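Local structure of mRNA export factor (Human herpesvirus 1, 4YXP) at residues Lys166-Cys171 and Arg243-Ser248; Arg158-Cys163 and Ile236-Thr241; Ser118-Leu123 and His224-Gly229. The protein regulates viral gene expression, contributing to the shutoff of host protein synthesis and mediating nuclear export of viral intronless mRNAs. All blocks are in the same frame, centred on the assembly; numbering follows the deposited sequence.

Interactions 1 and 2 flank the same zinc ion in the C-terminal folded domain of the protein, with centres about 9 Å apart. Each supplies one of the four ligands, Cys246 from interaction 1 and Cys163 from interaction 2, and His242 and Cys251 complete the site; Cys246 SG and Cys163 SG are 3.6 Å apart. Both draw on helix 146-167, interaction 1 at its exposed end and interaction 2 through buried side chains in the turns before it. Interaction 3 lies deeper in the chain, its centre about 19 Å from that of interaction 2 and about 25 Å from that of interaction 1. All three have residues that reach the second subunit of the intertwined dimer, interaction 1 through Arg243 alone.

Interaction 1 (Lys166-Cys171 and Arg243-Ser248); sequences KARGLC and RQECSS. With ZN (zinc ion), chain D.
Glu245 brings its carboxylate oxygens over one face of the Arg168 guanidinium instead of meeting its N-H edge, with the carboxylate tilted steeply against it. Glu245 OE2 stands 3.2 Å above the centre of the Arg168 guanidinium plane, and Glu245 OE1 lies 3.0 Å from Arg168 NH1. The two planes are 65° apart and no N-H points at OE1, so this salt bridge rests on charge attraction without a hydrogen bond. Arg168 reaches the site through a bend at chi2 (-50°), whereas Glu245 runs extended beyond CG from a chi1 of 73° that sets CG between its own backbone N and carbonyl carbon. Ala167 CB touches the same carboxylate, 3.9 Å from Glu245 OE2. The contact belongs to the CHC2-type zinc finger: it joins the end of helix 146-167, closed by a Schellman motif at Gly169, to the loop ahead of helix 249-259. Next to Glu245, Cys246 SG binds the zinc ion at 2.3 Å and also receives a weak hydrogen bond from Ser248 N. Glu245 OE2 accepts a hydrogen bond from ND1 of His242, whose NE2 binds the metal; this second-shell carboxylate probably helps to fix the imidazole's rotation, and Arg168 would partly balance its charge.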
ATOM      1  N   LYS B 166      -4.448 -11.620 -17.262  1.00 34.10           N
ATOM      2  CA  LYS B 166      -5.444 -12.057 -18.232  1.00 39.91           C
ATOM      3  C   LYS B 166      -4.802 -12.395 -19.578  1.00 41.48           C
ATOM      4  O   LYS B 166      -5.219 -13.336 -20.254  1.00 43.76           O
ATOM      5  CB  LYS B 166      -6.514 -10.982 -18.422  1.00 45.49           C
ATOM      6  CG  LYS B 166      -7.912 -11.426 -18.018  1.00 51.48           C
ATOM      7  CD  LYS B 166      -8.986 -10.477 -18.535  1.00 56.68           C
ATOM      8  CE  LYS B 166      -9.116 -10.545 -20.054  1.00 61.57           C
ATOM      9  NZ  LYS B 166     -10.238  -9.713 -20.564  1.00 64.70           N
ATOM     10  N   ALA B 167      -3.791 -11.624 -19.967  1.00 41.07           N
ATOM     11  CA  ALA B 167      -3.096 -11.850 -21.232  1.00 43.86           C
ATOM     12  C   ALA B 167      -2.305 -13.154 -21.202  1.00 45.01           C
ATOM     13  O   ALA B 167      -2.133 -13.811 -22.230  1.00 48.07           O
ATOM     14  CB  ALA B 167      -2.172 -10.683 -21.545  1.00 43.14           C
ATOM     15  N   ARG B 168      -1.823 -13.523 -20.022  1.00 43.16           N
ATOM     16  CA  ARG B 168      -1.020 -14.731 -19.867  1.00 45.21           C
ATOM     17  C   ARG B 168      -1.885 -15.958 -19.596  1.00 41.26           C
ATOM     18  O   ARG B 168      -1.371 -17.067 -19.451  1.00 38.50           O
ATOM     19  CB  ARG B 168      -0.004 -14.547 -18.738  1.00 50.86           C
ATOM     20  CG  ARG B 168       0.962 -13.390 -18.955  1.00 58.70           C
ATOM     21  CD  ARG B 168       1.587 -13.449 -20.338  1.00 68.72           C
ATOM     22  NE  ARG B 168       2.717 -12.541 -20.485  1.00 76.20           N
ATOM     23  CZ  ARG B 168       3.487 -12.478 -21.568  1.00 84.15           C
ATOM     24  NH1 ARG B 168       3.249 -13.275 -22.603  1.00 88.13           N
ATOM     25  NH2 ARG B 168       4.500 -11.621 -21.616  1.00 86.15           N
ATOM     26  N   GLY B 169      -3.199 -15.760 -19.534  1.00 40.70           N
ATOM     27  CA  GLY B 169      -4.120 -16.854 -19.293  1.00 41.29           C
ATOM     28  C   GLY B 169      -3.992 -17.420 -17.895  1.00 40.80           C
ATOM     29  O   GLY B 169      -4.202 -18.614 -17.676  1.00 40.44           O
ATOM     30  N   LEU B 170      -3.646 -16.558 -16.943  1.00 41.59           N
ATOM     31  CA  LEU B 170      -3.462 -16.979 -15.560  1.00 42.71           C
ATOM     32  C   LEU B 170      -4.608 -16.527 -14.672  1.00 43.09           C
ATOM     33  O   LEU B 170      -5.467 -15.747 -15.083  1.00 41.67           O
ATOM     34  CB  LEU B 170      -2.145 -16.435 -15.010  1.00 42.36           C
ATOM     35  CG  LEU B 170      -0.882 -16.900 -15.736  1.00 44.67           C
ATOM     36  CD1 LEU B 170       0.349 -16.326 -15.053  1.00 43.82           C
ATOM     37  CD2 LEU B 170      -0.807 -18.423 -15.794  1.00 46.42           C
ATOM     38  N   CYS B 171      -4.610 -17.034 -13.446  1.00 46.05           N
ATOM     39  CA  CYS B 171      -5.590 -16.638 -12.450  1.00 48.18           C
ATOM     40  C   CYS B 171      -5.415 -15.166 -12.119  1.00 43.95           C
ATOM     41  O   CYS B 171      -4.334 -14.607 -12.304  1.00 44.40           O
ATOM     42  CB  CYS B 171      -5.442 -17.486 -11.185  1.00 51.85           C
ATOM     43  SG  CYS B 171      -5.478 -19.268 -11.482  1.00 56.10           S
ATOM     44  N   ARG B 243       3.539  -4.046 -22.751  1.00 37.84           N
ATOM     45  CA  ARG B 243       2.962  -3.100 -23.707  1.00 38.31           C
ATOM     46  C   ARG B 243       3.126  -3.567 -25.157  1.00 39.03           C
ATOM     47  O   ARG B 243       2.434  -3.072 -26.055  1.00 39.15           O
ATOM     48  CB  ARG B 243       3.594  -1.715 -23.528  1.00 37.86           C
ATOM     49  CG  ARG B 243       5.085  -1.649 -23.845  1.00 39.54           C
ATOM     50  CD  ARG B 243       5.720  -0.388 -23.272  1.00 39.19           C
ATOM     51  NE  ARG B 243       5.751  -0.398 -21.809  1.00 36.50           N
ATOM     52  CZ  ARG B 243       5.991   0.669 -21.049  1.00 34.35           C
ATOM     53  NH1 ARG B 243       6.221   1.853 -21.601  1.00 34.69           N
ATOM     54  NH2 ARG B 243       6.004   0.552 -19.729  1.00 32.01           N
ATOM     55  N   GLN B 244       4.028  -4.518 -25.386  1.00 38.39           N
ATOM     56  CA  GLN B 244       4.244  -5.063 -26.727  1.00 41.33           C
ATOM     57  C   GLN B 244       3.117  -6.008 -27.148  1.00 44.78           C
ATOM     58  O   GLN B 244       2.868  -6.196 -28.338  1.00 46.31           O
ATOM     59  CB  GLN B 244       5.582  -5.803 -26.800  1.00 41.47           C
ATOM     60  CG  GLN B 244       6.808  -4.916 -26.657  1.00 43.18           C
ATOM     61  CD  GLN B 244       8.106  -5.698 -26.779  1.00 46.54           C
ATOM     62  OE1 GLN B 244       8.228  -6.600 -27.614  1.00 49.28           O
ATOM     63  NE2 GLN B 244       9.080  -5.363 -25.943  1.00 46.12           N
ATOM     64  N   GLU B 245       2.441  -6.605 -26.169  1.00 46.59           N
ATOM     65  CA  GLU B 245       1.361  -7.549 -26.448  1.00 49.79           C
ATOM     66  C   GLU B 245      -0.012  -6.953 -26.138  1.00 46.33           C
ATOM     67  O   GLU B 245      -1.034  -7.596 -26.369  1.00 47.19           O
ATOM     68  CB  GLU B 245       1.560  -8.839 -25.641  1.00 52.80           C
ATOM     69  CG  GLU B 245       1.282  -8.700 -24.148  1.00 53.19           C
ATOM     70  CD  GLU B 245       1.599  -9.963 -23.369  1.00 54.25           C
ATOM     71  OE1 GLU B 245       1.876 -11.001 -24.007  1.00 55.16           O
ATOM     72  OE2 GLU B 245       1.573  -9.911 -22.118  1.00 53.61           O
ATOM     73  N   CYS B 246      -0.024  -5.726 -25.620  1.00 41.89           N
ATOM     74  CA  CYS B 246      -1.255  -5.072 -25.178  1.00 38.26           C
ATOM     75  C   CYS B 246      -1.486  -3.765 -25.937  1.00 39.04           C
ATOM     76  O   CYS B 246      -0.603  -2.913 -25.993  1.00 40.90           O
ATOM     77  CB  CYS B 246      -1.188  -4.809 -23.670  1.00 34.72           C
ATOM     78  SG  CYS B 246      -2.657  -4.061 -22.957  1.00 32.64           S
ATOM     79  N   SER B 247      -2.675  -3.607 -26.515  1.00 38.56           N
ATOM     80  CA  SER B 247      -2.967  -2.439 -27.348  1.00 40.32           C
ATOM     81  C   SER B 247      -3.523  -1.255 -26.550  1.00 36.71           C
ATOM     82  O   SER B 247      -3.739  -0.172 -27.104  1.00 36.72           O
ATOM     83  CB  SER B 247      -3.954  -2.815 -28.458  1.00 45.79           C
ATOM     84  OG  SER B 247      -5.176  -3.294 -27.923  1.00 46.77           O
ATOM     85  N   SER B 248      -3.748  -1.451 -25.254  1.00 34.91           N
ATOM     86  CA  SER B 248      -4.371  -0.417 -24.427  1.00 33.45           C
ATOM     87  C   SER B 248      -3.429   0.737 -24.094  1.00 32.25           C
ATOM     88  O   SER B 248      -2.357   0.538 -23.511  1.00 32.00           O
ATOM     89  CB  SER B 248      -4.895  -1.020 -23.123  1.00 32.91           C
ATOM     90  OG  SER B 248      -5.318   0.005 -22.241  1.00 33.04           O
TER
HETATM   91 ZN    ZN D 601      -2.297  -4.441 -20.673  0.84 27.17          ZN

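Interaction 2 (Arg158-Cys163 and Ile236-Thr241); sequences RPFLQC and IEILDT. With ZN (zinc ion), chain D.
Two helical segments approach most closely at Phe160 and Leu239, whose CA atoms are 8.2 Å apart, and helix 146-167 is kinked here, since the backbone N atoms of Pro159 and Phe160 lack bonds to the preceding turn. The space between the backbones is bridged chiefly by the Phe160 ring. Its CG is anti to the backbone N (chi1 172°), which carries the ring out toward segment 236-241. One methyl of Leu239, CD2, sits almost exactly over the ring: it is 3.5 Å from the Phe160 centroid and only 4° off the normal, a CH-pi contact with all six ring carbons at similar range. Ile238 approaches differently, at the rim. Ile238 CD1 lies 4.0 Å from Phe160 CE2, while Ile238 O is near the ring plane, 3.6 Å from Phe160 CZ, where the partly positive ring edge can face the oxygen. One turn on from the ring, Cys163 SG binds the zinc ion at 2.3 Å, as part of the CHC2-type zinc finger. The ring of Phe160 also meets that of the zinc ligand His242 at about a right angle, so the same aromatic group packs against Leu239 and the metal site. Asp240 and Glu237 form salt bridges with Arg34 and Arg22 of the second subunit. Around this buried core, helix 249-259 packs through Ala255 on both Phe160 and Leu239, helix 188-204 lies against Leu161 and Ile238, and helix 112-132 reaches Leu239 through Phe112.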
ATOM      1  N   ARG B 158      -1.910  -3.897  -8.594  1.00 25.82           N
ATOM      2  CA  ARG B 158      -3.200  -4.540  -8.863  1.00 27.02           C
ATOM      3  C   ARG B 158      -3.807  -4.140 -10.220  1.00 26.70           C
ATOM      4  O   ARG B 158      -4.238  -5.014 -10.977  1.00 26.19           O
ATOM      5  CB  ARG B 158      -4.196  -4.244  -7.731  1.00 29.91           C
ATOM      6  CG  ARG B 158      -5.546  -4.939  -7.895  1.00 35.30           C
ATOM      7  CD  ARG B 158      -6.464  -4.681  -6.708  1.00 39.18           C
ATOM      8  NE  ARG B 158      -5.866  -5.092  -5.441  1.00 41.79           N
ATOM      9  CZ  ARG B 158      -5.947  -6.315  -4.924  1.00 42.99           C
ATOM     10  NH1 ARG B 158      -6.606  -7.275  -5.562  1.00 44.27           N
ATOM     11  NH2 ARG B 158      -5.365  -6.581  -3.761  1.00 41.59           N
ATOM     12  N   PRO B 159      -3.845  -2.832 -10.542  1.00 28.28           N
ATOM     13  CA  PRO B 159      -4.440  -2.467 -11.839  1.00 28.30           C
ATOM     14  C   PRO B 159      -3.646  -2.972 -13.043  1.00 27.51           C
ATOM     15  O   PRO B 159      -4.238  -3.346 -14.055  1.00 27.19           O
ATOM     16  CB  PRO B 159      -4.448  -0.933 -11.802  1.00 29.63           C
ATOM     17  CG  PRO B 159      -4.391  -0.591 -10.355  1.00 30.01           C
ATOM     18  CD  PRO B 159      -3.503  -1.636  -9.756  1.00 28.57           C
ATOM     19  N   PHE B 160      -2.321  -2.970 -12.939  1.00 26.11           N
ATOM     20  CA  PHE B 160      -1.473  -3.506 -13.998  1.00 26.74           C
ATOM     21  C   PHE B 160      -1.716  -4.997 -14.189  1.00 25.32           C
ATOM     22  O   PHE B 160      -1.849  -5.481 -15.317  1.00 25.44           O
ATOM     23  CB  PHE B 160       0.005  -3.259 -13.682  1.00 27.19           C
ATOM     24  CG  PHE B 160       0.948  -3.954 -14.622  1.00 28.33           C
ATOM     25  CD1 PHE B 160       1.085  -3.523 -15.932  1.00 29.88           C
ATOM     26  CD2 PHE B 160       1.703  -5.035 -14.196  1.00 28.42           C
ATOM     27  CE1 PHE B 160       1.955  -4.159 -16.800  1.00 31.53           C
ATOM     28  CE2 PHE B 160       2.575  -5.676 -15.059  1.00 30.09           C
ATOM     29  CZ  PHE B 160       2.700  -5.239 -16.362  1.00 31.38           C
ATOM     30  N   LEU B 161      -1.773  -5.726 -13.080  1.00 24.90           N
ATOM     31  CA  LEU B 161      -1.857  -7.180 -13.130  1.00 27.37           C
ATOM     32  C   LEU B 161      -3.222  -7.677 -13.596  1.00 30.12           C
ATOM     33  O   LEU B 161      -3.332  -8.800 -14.092  1.00 31.17           O
ATOM     34  CB  LEU B 161      -1.531  -7.773 -11.759  1.00 26.04           C
ATOM     35  CG  LEU B 161      -0.073  -7.613 -11.324  1.00 26.78           C
ATOM     36  CD1 LEU B 161       0.102  -8.075  -9.893  1.00 27.98           C
ATOM     37  CD2 LEU B 161       0.863  -8.383 -12.250  1.00 27.08           C
ATOM     38  N   GLN B 162      -4.258  -6.857 -13.437  1.00 30.53           N
ATOM     39  CA  GLN B 162      -5.576  -7.223 -13.940  1.00 32.50           C
ATOM     40  C   GLN B 162      -5.483  -7.514 -15.435  1.00 31.61           C
ATOM     41  O   GLN B 162      -6.011  -8.516 -15.918  1.00 33.74           O
ATOM     42  CB  GLN B 162      -6.600  -6.117 -13.675  1.00 37.29           C
ATOM     43  CG  GLN B 162      -7.978  -6.412 -14.264  1.00 44.46           C
ATOM     44  CD  GLN B 162      -9.052  -5.467 -13.759  1.00 51.05           C
ATOM     45  OE1 GLN B 162      -8.816  -4.269 -13.589  1.00 53.72           O
ATOM     46  NE2 GLN B 162     -10.242  -6.005 -13.512  1.00 53.79           N
ATOM     47  N   CYS B 163      -4.796  -6.638 -16.160  1.00 29.40           N
ATOM     48  CA  CYS B 163      -4.621  -6.806 -17.600  1.00 30.50           C
ATOM     49  C   CYS B 163      -3.546  -7.847 -17.928  1.00 30.00           C
ATOM     50  O   CYS B 163      -3.741  -8.698 -18.794  1.00 30.81           O
ATOM     51  CB  CYS B 163      -4.262  -5.469 -18.249  1.00 32.47           C
ATOM     52  SG  CYS B 163      -4.191  -5.530 -20.060  1.00 35.78           S
ATOM     53  N   ILE B 236      10.254  -5.553 -12.962  1.00 29.69           N
ATOM     54  CA  ILE B 236      10.607  -4.395 -13.776  1.00 32.52           C
ATOM     55  C   ILE B 236      10.510  -4.767 -15.257  1.00 33.99           C
ATOM     56  O   ILE B 236      10.101  -3.949 -16.080  1.00 34.10           O
ATOM     57  CB  ILE B 236      12.009  -3.863 -13.430  1.00 33.78           C
ATOM     58  CG1 ILE B 236      11.996  -3.223 -12.041  1.00 33.20           C
ATOM     59  CG2 ILE B 236      12.481  -2.845 -14.477  1.00 35.59           C
ATOM     60  CD1 ILE B 236      13.367  -2.832 -11.527  1.00 35.83           C
ATOM     61  N   GLU B 237      10.891  -5.996 -15.596  1.00 33.16           N
ATOM     62  CA  GLU B 237      10.903  -6.416 -16.993  1.00 33.13           C
ATOM     63  C   GLU B 237       9.494  -6.480 -17.582  1.00 30.86           C
ATOM     64  O   GLU B 237       9.266  -5.986 -18.685  1.00 32.51           O
ATOM     65  CB  GLU B 237      11.585  -7.780 -17.155  1.00 35.38           C
ATOM     66  CG  GLU B 237      11.618  -8.256 -18.608  1.00 38.53           C
ATOM     67  CD  GLU B 237      12.510  -9.465 -18.824  1.00 40.97           C
ATOM     68  OE1 GLU B 237      12.598 -10.321 -17.920  1.00 39.24           O
ATOM     69  OE2 GLU B 237      13.124  -9.558 -19.909  1.00 45.15           O
ATOM     70  N   ILE B 238       8.550  -7.081 -16.863  1.00 28.86           N
ATOM     71  CA  ILE B 238       7.218  -7.279 -17.428  1.00 29.62           C
ATOM     72  C   ILE B 238       6.478  -5.945 -17.507  1.00 28.40           C
ATOM     73  O   ILE B 238       5.624  -5.760 -18.371  1.00 26.98           O
ATOM     74  CB  ILE B 238       6.404  -8.330 -16.637  1.00 30.65           C
ATOM     75  CG1 ILE B 238       6.126  -7.873 -15.202  1.00 29.68           C
ATOM     76  CG2 ILE B 238       7.128  -9.666 -16.646  1.00 32.29           C
ATOM     77  CD1 ILE B 238       5.130  -8.761 -14.473  1.00 29.77           C
ATOM     78  N   LEU B 239       6.811  -5.014 -16.616  1.00 28.53           N
ATOM     79  CA  LEU B 239       6.254  -3.667 -16.693  1.00 29.01           C
ATOM     80  C   LEU B 239       6.715  -2.994 -17.985  1.00 31.17           C
ATOM     81  O   LEU B 239       6.026  -2.128 -18.529  1.00 31.55           O
ATOM     82  CB  LEU B 239       6.662  -2.839 -15.470  1.00 27.94           C
ATOM     83  CG  LEU B 239       5.868  -3.121 -14.188  1.00 27.20           C
ATOM     84  CD1 LEU B 239       6.557  -2.548 -12.958  1.00 25.61           C
ATOM     85  CD2 LEU B 239       4.456  -2.557 -14.304  1.00 28.76           C
ATOM     86  N   ASP B 240       7.873  -3.413 -18.487  1.00 31.80           N
ATOM     87  CA  ASP B 240       8.403  -2.880 -19.738  1.00 34.41           C
ATOM     88  C   ASP B 240       7.807  -3.570 -20.964  1.00 34.10           C
ATOM     89  O   ASP B 240       7.393  -2.905 -21.918  1.00 34.55           O
ATOM     90  CB  ASP B 240       9.929  -3.017 -19.768  1.00 37.50           C
ATOM     91  CG  ASP B 240      10.546  -2.418 -21.027  1.00 41.40           C
ATOM     92  OD1 ASP B 240      10.168  -1.286 -21.396  1.00 42.16           O
ATOM     93  OD2 ASP B 240      11.405  -3.082 -21.647  1.00 42.77           O
ATOM     94  N   THR B 241       7.757  -4.900 -20.931  1.00 33.75           N
ATOM     95  CA  THR B 241       7.484  -5.693 -22.132  1.00 35.77           C
ATOM     96  C   THR B 241       6.003  -5.967 -22.418  1.00 37.04           C
ATOM     97  O   THR B 241       5.643  -6.297 -23.549  1.00 38.74           O
ATOM     98  CB  THR B 241       8.191  -7.057 -22.052  1.00 34.11           C
ATOM     99  OG1 THR B 241       7.689  -7.788 -20.928  1.00 31.10           O
ATOM    100  CG2 THR B 241       9.698  -6.875 -21.911  1.00 34.56           C
TER
HETATM  101 ZN    ZN D 601      -2.297  -4.441 -20.673  0.84 27.17          ZN

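Interaction 3 (Ser118-Leu123 and His224-Gly229); sequences SADETL and HFYLPG
The Tyr226 ring has Leu123 on one face, the backbone N of Pro228 on the other, and a carboxylate oxygen of Asp120 at its edge. Leu123 CB stands 3.6 Å above the Tyr226 ring plane, displaced toward the rim, and makes a CH-pi contact 25° off the ring normal. Pro228 N, from the same loop as the tyrosine, lies 3.8 Å from the Tyr226 plane on the opposite face. The arrangement pins the loop before helix 230-241 against helix 112-132 in the all-helical folded domain, away from the zinc site. A chi1 of 172° places the Tyr226 ring beside its own carbonyl carbon and facing the helix, where the leucine side chain crosses it at about a right angle.

Asp120, at the far end of the ring, also holds the start of the next helix. Gly229 is the N-cap residue of helix 230-241, and Gly229 CA lies 3.4 Å from Asp120 OD2. The carboxylate then accepts from two backbone amides of the first turn, OD1 from Cys231 N and OD2 from Met232 N. A negative charge at this helix N-terminus would be favoured by the helix dipole, and together with the phenol donor the amides probably keep the buried aspartate ionised. Leu123 also packs on Phe191 and Ile195 of helix 188-204, while Glu121 pairs with Lys267 of the second subunit, whose Cys271 packs on Asp120. The phenol donates its hydrogen bond to Asp120 OD1 from the anti side of that oxygen: Tyr226 OH is 2.7 Å from Asp120 OD1 and 24° out of the carboxylate plane.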
ATOM      1  N   SER B 118      12.699  -5.457  -0.906  1.00 22.24           N
ATOM      2  CA  SER B 118      12.306  -6.145   0.317  1.00 20.96           C
ATOM      3  C   SER B 118      11.794  -7.553   0.017  1.00 19.01           C
ATOM      4  O   SER B 118      11.961  -8.461   0.825  1.00 18.80           O
ATOM      5  CB  SER B 118      11.245  -5.338   1.069  1.00 21.90           C
ATOM      6  OG  SER B 118      11.826  -4.180   1.652  1.00 22.41           O
ATOM      7  N   ALA B 119      11.173  -7.733  -1.146  1.00 18.49           N
ATOM      8  CA  ALA B 119      10.734  -9.055  -1.566  1.00 18.07           C
ATOM      9  C   ALA B 119      11.949  -9.959  -1.794  1.00 19.45           C
ATOM     10  O   ALA B 119      11.969 -11.116  -1.369  1.00 19.99           O
ATOM     11  CB  ALA B 119       9.885  -8.967  -2.823  1.00 19.14           C
ATOM     12  N   ASP B 120      12.971  -9.423  -2.449  1.00 20.44           N
ATOM     13  CA  ASP B 120      14.204 -10.185  -2.669  1.00 20.87           C
ATOM     14  C   ASP B 120      14.946 -10.438  -1.359  1.00 21.32           C
ATOM     15  O   ASP B 120      15.527 -11.507  -1.171  1.00 21.07           O
ATOM     16  CB  ASP B 120      15.110  -9.462  -3.665  1.00 21.41           C
ATOM     17  CG  ASP B 120      14.664  -9.662  -5.106  1.00 24.17           C
ATOM     18  OD1 ASP B 120      14.290 -10.802  -5.466  1.00 25.70           O
ATOM     19  OD2 ASP B 120      14.683  -8.681  -5.880  1.00 25.07           O
ATOM     20  N   GLU B 121      14.929  -9.460  -0.457  1.00 22.26           N
ATOM     21  CA  GLU B 121      15.550  -9.625   0.854  1.00 22.84           C
ATOM     22  C   GLU B 121      14.899 -10.797   1.580  1.00 21.89           C
ATOM     23  O   GLU B 121      15.582 -11.636   2.167  1.00 23.75           O
ATOM     24  CB  GLU B 121      15.421  -8.342   1.689  1.00 23.49           C
ATOM     25  CG  GLU B 121      16.175  -8.380   3.023  1.00 24.97           C
ATOM     26  CD  GLU B 121      15.901  -7.159   3.895  1.00 25.51           C
ATOM     27  OE1 GLU B 121      14.816  -6.547   3.756  1.00 25.03           O
ATOM     28  OE2 GLU B 121      16.770  -6.811   4.726  1.00 25.36           O
ATOM     29  N   THR B 122      13.572 -10.852   1.518  1.00 19.79           N
ATOM     30  CA  THR B 122      12.807 -11.901   2.177  1.00 20.42           C
ATOM     31  C   THR B 122      13.131 -13.271   1.589  1.00 21.41           C
ATOM     32  O   THR B 122      13.429 -14.212   2.322  1.00 22.66           O
ATOM     33  CB  THR B 122      11.289 -11.645   2.061  1.00 21.84           C
ATOM     34  OG1 THR B 122      10.980 -10.349   2.589  1.00 22.36           O
ATOM     35  CG2 THR B 122      10.497 -12.700   2.823  1.00 21.79           C
ATOM     36  N   LEU B 123      13.081 -13.380   0.267  1.00 20.68           N
ATOM     37  CA  LEU B 123      13.294 -14.665  -0.391  1.00 21.93           C
ATOM     38  C   LEU B 123      14.760 -15.105  -0.356  1.00 22.31           C
ATOM     39  O   LEU B 123      15.045 -16.299  -0.243  1.00 23.15           O
ATOM     40  CB  LEU B 123      12.793 -14.606  -1.837  1.00 22.79           C
ATOM     41  CG  LEU B 123      11.282 -14.386  -2.022  1.00 23.69           C
ATOM     42  CD1 LEU B 123      10.890 -14.581  -3.476  1.00 24.41           C
ATOM     43  CD2 LEU B 123      10.452 -15.303  -1.130  1.00 24.94           C
ATOM     44  N   HIS B 224      16.634 -23.907  -6.178  1.00 32.67           N
ATOM     45  CA  HIS B 224      17.447 -23.625  -7.358  1.00 33.35           C
ATOM     46  C   HIS B 224      16.770 -22.624  -8.295  1.00 31.61           C
ATOM     47  O   HIS B 224      17.434 -21.873  -9.012  1.00 31.14           O
ATOM     48  CB  HIS B 224      17.727 -24.942  -8.093  1.00 36.27           C
ATOM     49  CG  HIS B 224      18.647 -24.815  -9.269  1.00 39.58           C
ATOM     50  ND1 HIS B 224      19.995 -24.559  -9.137  1.00 40.80           N
ATOM     51  CD2 HIS B 224      18.414 -24.944 -10.595  1.00 42.13           C
ATOM     52  CE1 HIS B 224      20.550 -24.521 -10.336  1.00 42.71           C
ATOM     53  NE2 HIS B 224      19.615 -24.750 -11.238  1.00 43.61           N
ATOM     54  N   PHE B 225      15.443 -22.606  -8.272  1.00 30.73           N
ATOM     55  CA  PHE B 225      14.666 -21.803  -9.214  1.00 31.92           C
ATOM     56  C   PHE B 225      14.622 -20.312  -8.869  1.00 31.50           C
ATOM     57  O   PHE B 225      14.213 -19.503  -9.701  1.00 32.19           O
ATOM     58  CB  PHE B 225      13.235 -22.343  -9.311  1.00 31.29           C
ATOM     59  CG  PHE B 225      12.580 -22.568  -7.979  1.00 31.29           C
ATOM     60  CD1 PHE B 225      12.007 -21.517  -7.286  1.00 30.39           C
ATOM     61  CD2 PHE B 225      12.536 -23.834  -7.422  1.00 33.29           C
ATOM     62  CE1 PHE B 225      11.403 -21.724  -6.062  1.00 30.66           C
ATOM     63  CE2 PHE B 225      11.936 -24.048  -6.197  1.00 33.04           C
ATOM     64  CZ  PHE B 225      11.369 -22.992  -5.518  1.00 31.52           C
ATOM     65  N   TYR B 226      15.029 -19.943  -7.656  1.00 28.72           N
ATOM     66  CA  TYR B 226      15.082 -18.529  -7.285  1.00 26.94           C
ATOM     67  C   TYR B 226      16.514 -18.008  -7.214  1.00 27.73           C
ATOM     68  O   TYR B 226      17.343 -18.512  -6.449  1.00 28.35           O
ATOM     69  CB  TYR B 226      14.390 -18.271  -5.941  1.00 24.53           C
ATOM     70  CG  TYR B 226      14.603 -16.849  -5.468  1.00 24.39           C
ATOM     71  CD1 TYR B 226      13.939 -15.786  -6.075  1.00 24.47           C
ATOM     72  CD2 TYR B 226      15.489 -16.561  -4.444  1.00 24.41           C
ATOM     73  CE1 TYR B 226      14.150 -14.485  -5.666  1.00 24.09           C
ATOM     74  CE2 TYR B 226      15.704 -15.262  -4.027  1.00 24.46           C
ATOM     75  CZ  TYR B 226      15.032 -14.229  -4.638  1.00 24.12           C
ATOM     76  OH  TYR B 226      15.255 -12.937  -4.222  1.00 23.93           O
ATOM     77  N   LEU B 227      16.790 -16.988  -8.017  1.00 27.48           N
ATOM     78  CA  LEU B 227      18.067 -16.294  -7.976  1.00 28.16           C
ATOM     79  C   LEU B 227      17.865 -14.937  -7.307  1.00 28.02           C
ATOM     80  O   LEU B 227      16.964 -14.191  -7.697  1.00 27.15           O
ATOM     81  CB  LEU B 227      18.636 -16.124  -9.386  1.00 29.68           C
ATOM     82  CG  LEU B 227      19.052 -17.417 -10.093  1.00 31.61           C
ATOM     83  CD1 LEU B 227      19.300 -17.163 -11.574  1.00 33.13           C
ATOM     84  CD2 LEU B 227      20.293 -18.016  -9.441  1.00 32.42           C
ATOM     85  N   PRO B 228      18.678 -14.615  -6.283  1.00 29.51           N
ATOM     86  CA  PRO B 228      18.490 -13.331  -5.597  1.00 28.55           C
ATOM     87  C   PRO B 228      18.488 -12.141  -6.553  1.00 26.63           C
ATOM     88  O   PRO B 228      19.424 -11.967  -7.333  1.00 28.18           O
ATOM     89  CB  PRO B 228      19.686 -13.267  -4.641  1.00 30.75           C
ATOM     90  CG  PRO B 228      20.008 -14.685  -4.363  1.00 31.77           C
ATOM     91  CD  PRO B 228      19.751 -15.412  -5.656  1.00 31.95           C
ATOM     92  N   GLY B 229      17.434 -11.334  -6.485  1.00 24.37           N
ATOM     93  CA  GLY B 229      17.268 -10.212  -7.390  1.00 25.03           C
ATOM     94  C   GLY B 229      16.210 -10.453  -8.455  1.00 24.99           C
ATOM     95  O   GLY B 229      15.884  -9.551  -9.231  1.00 25.22           O
TER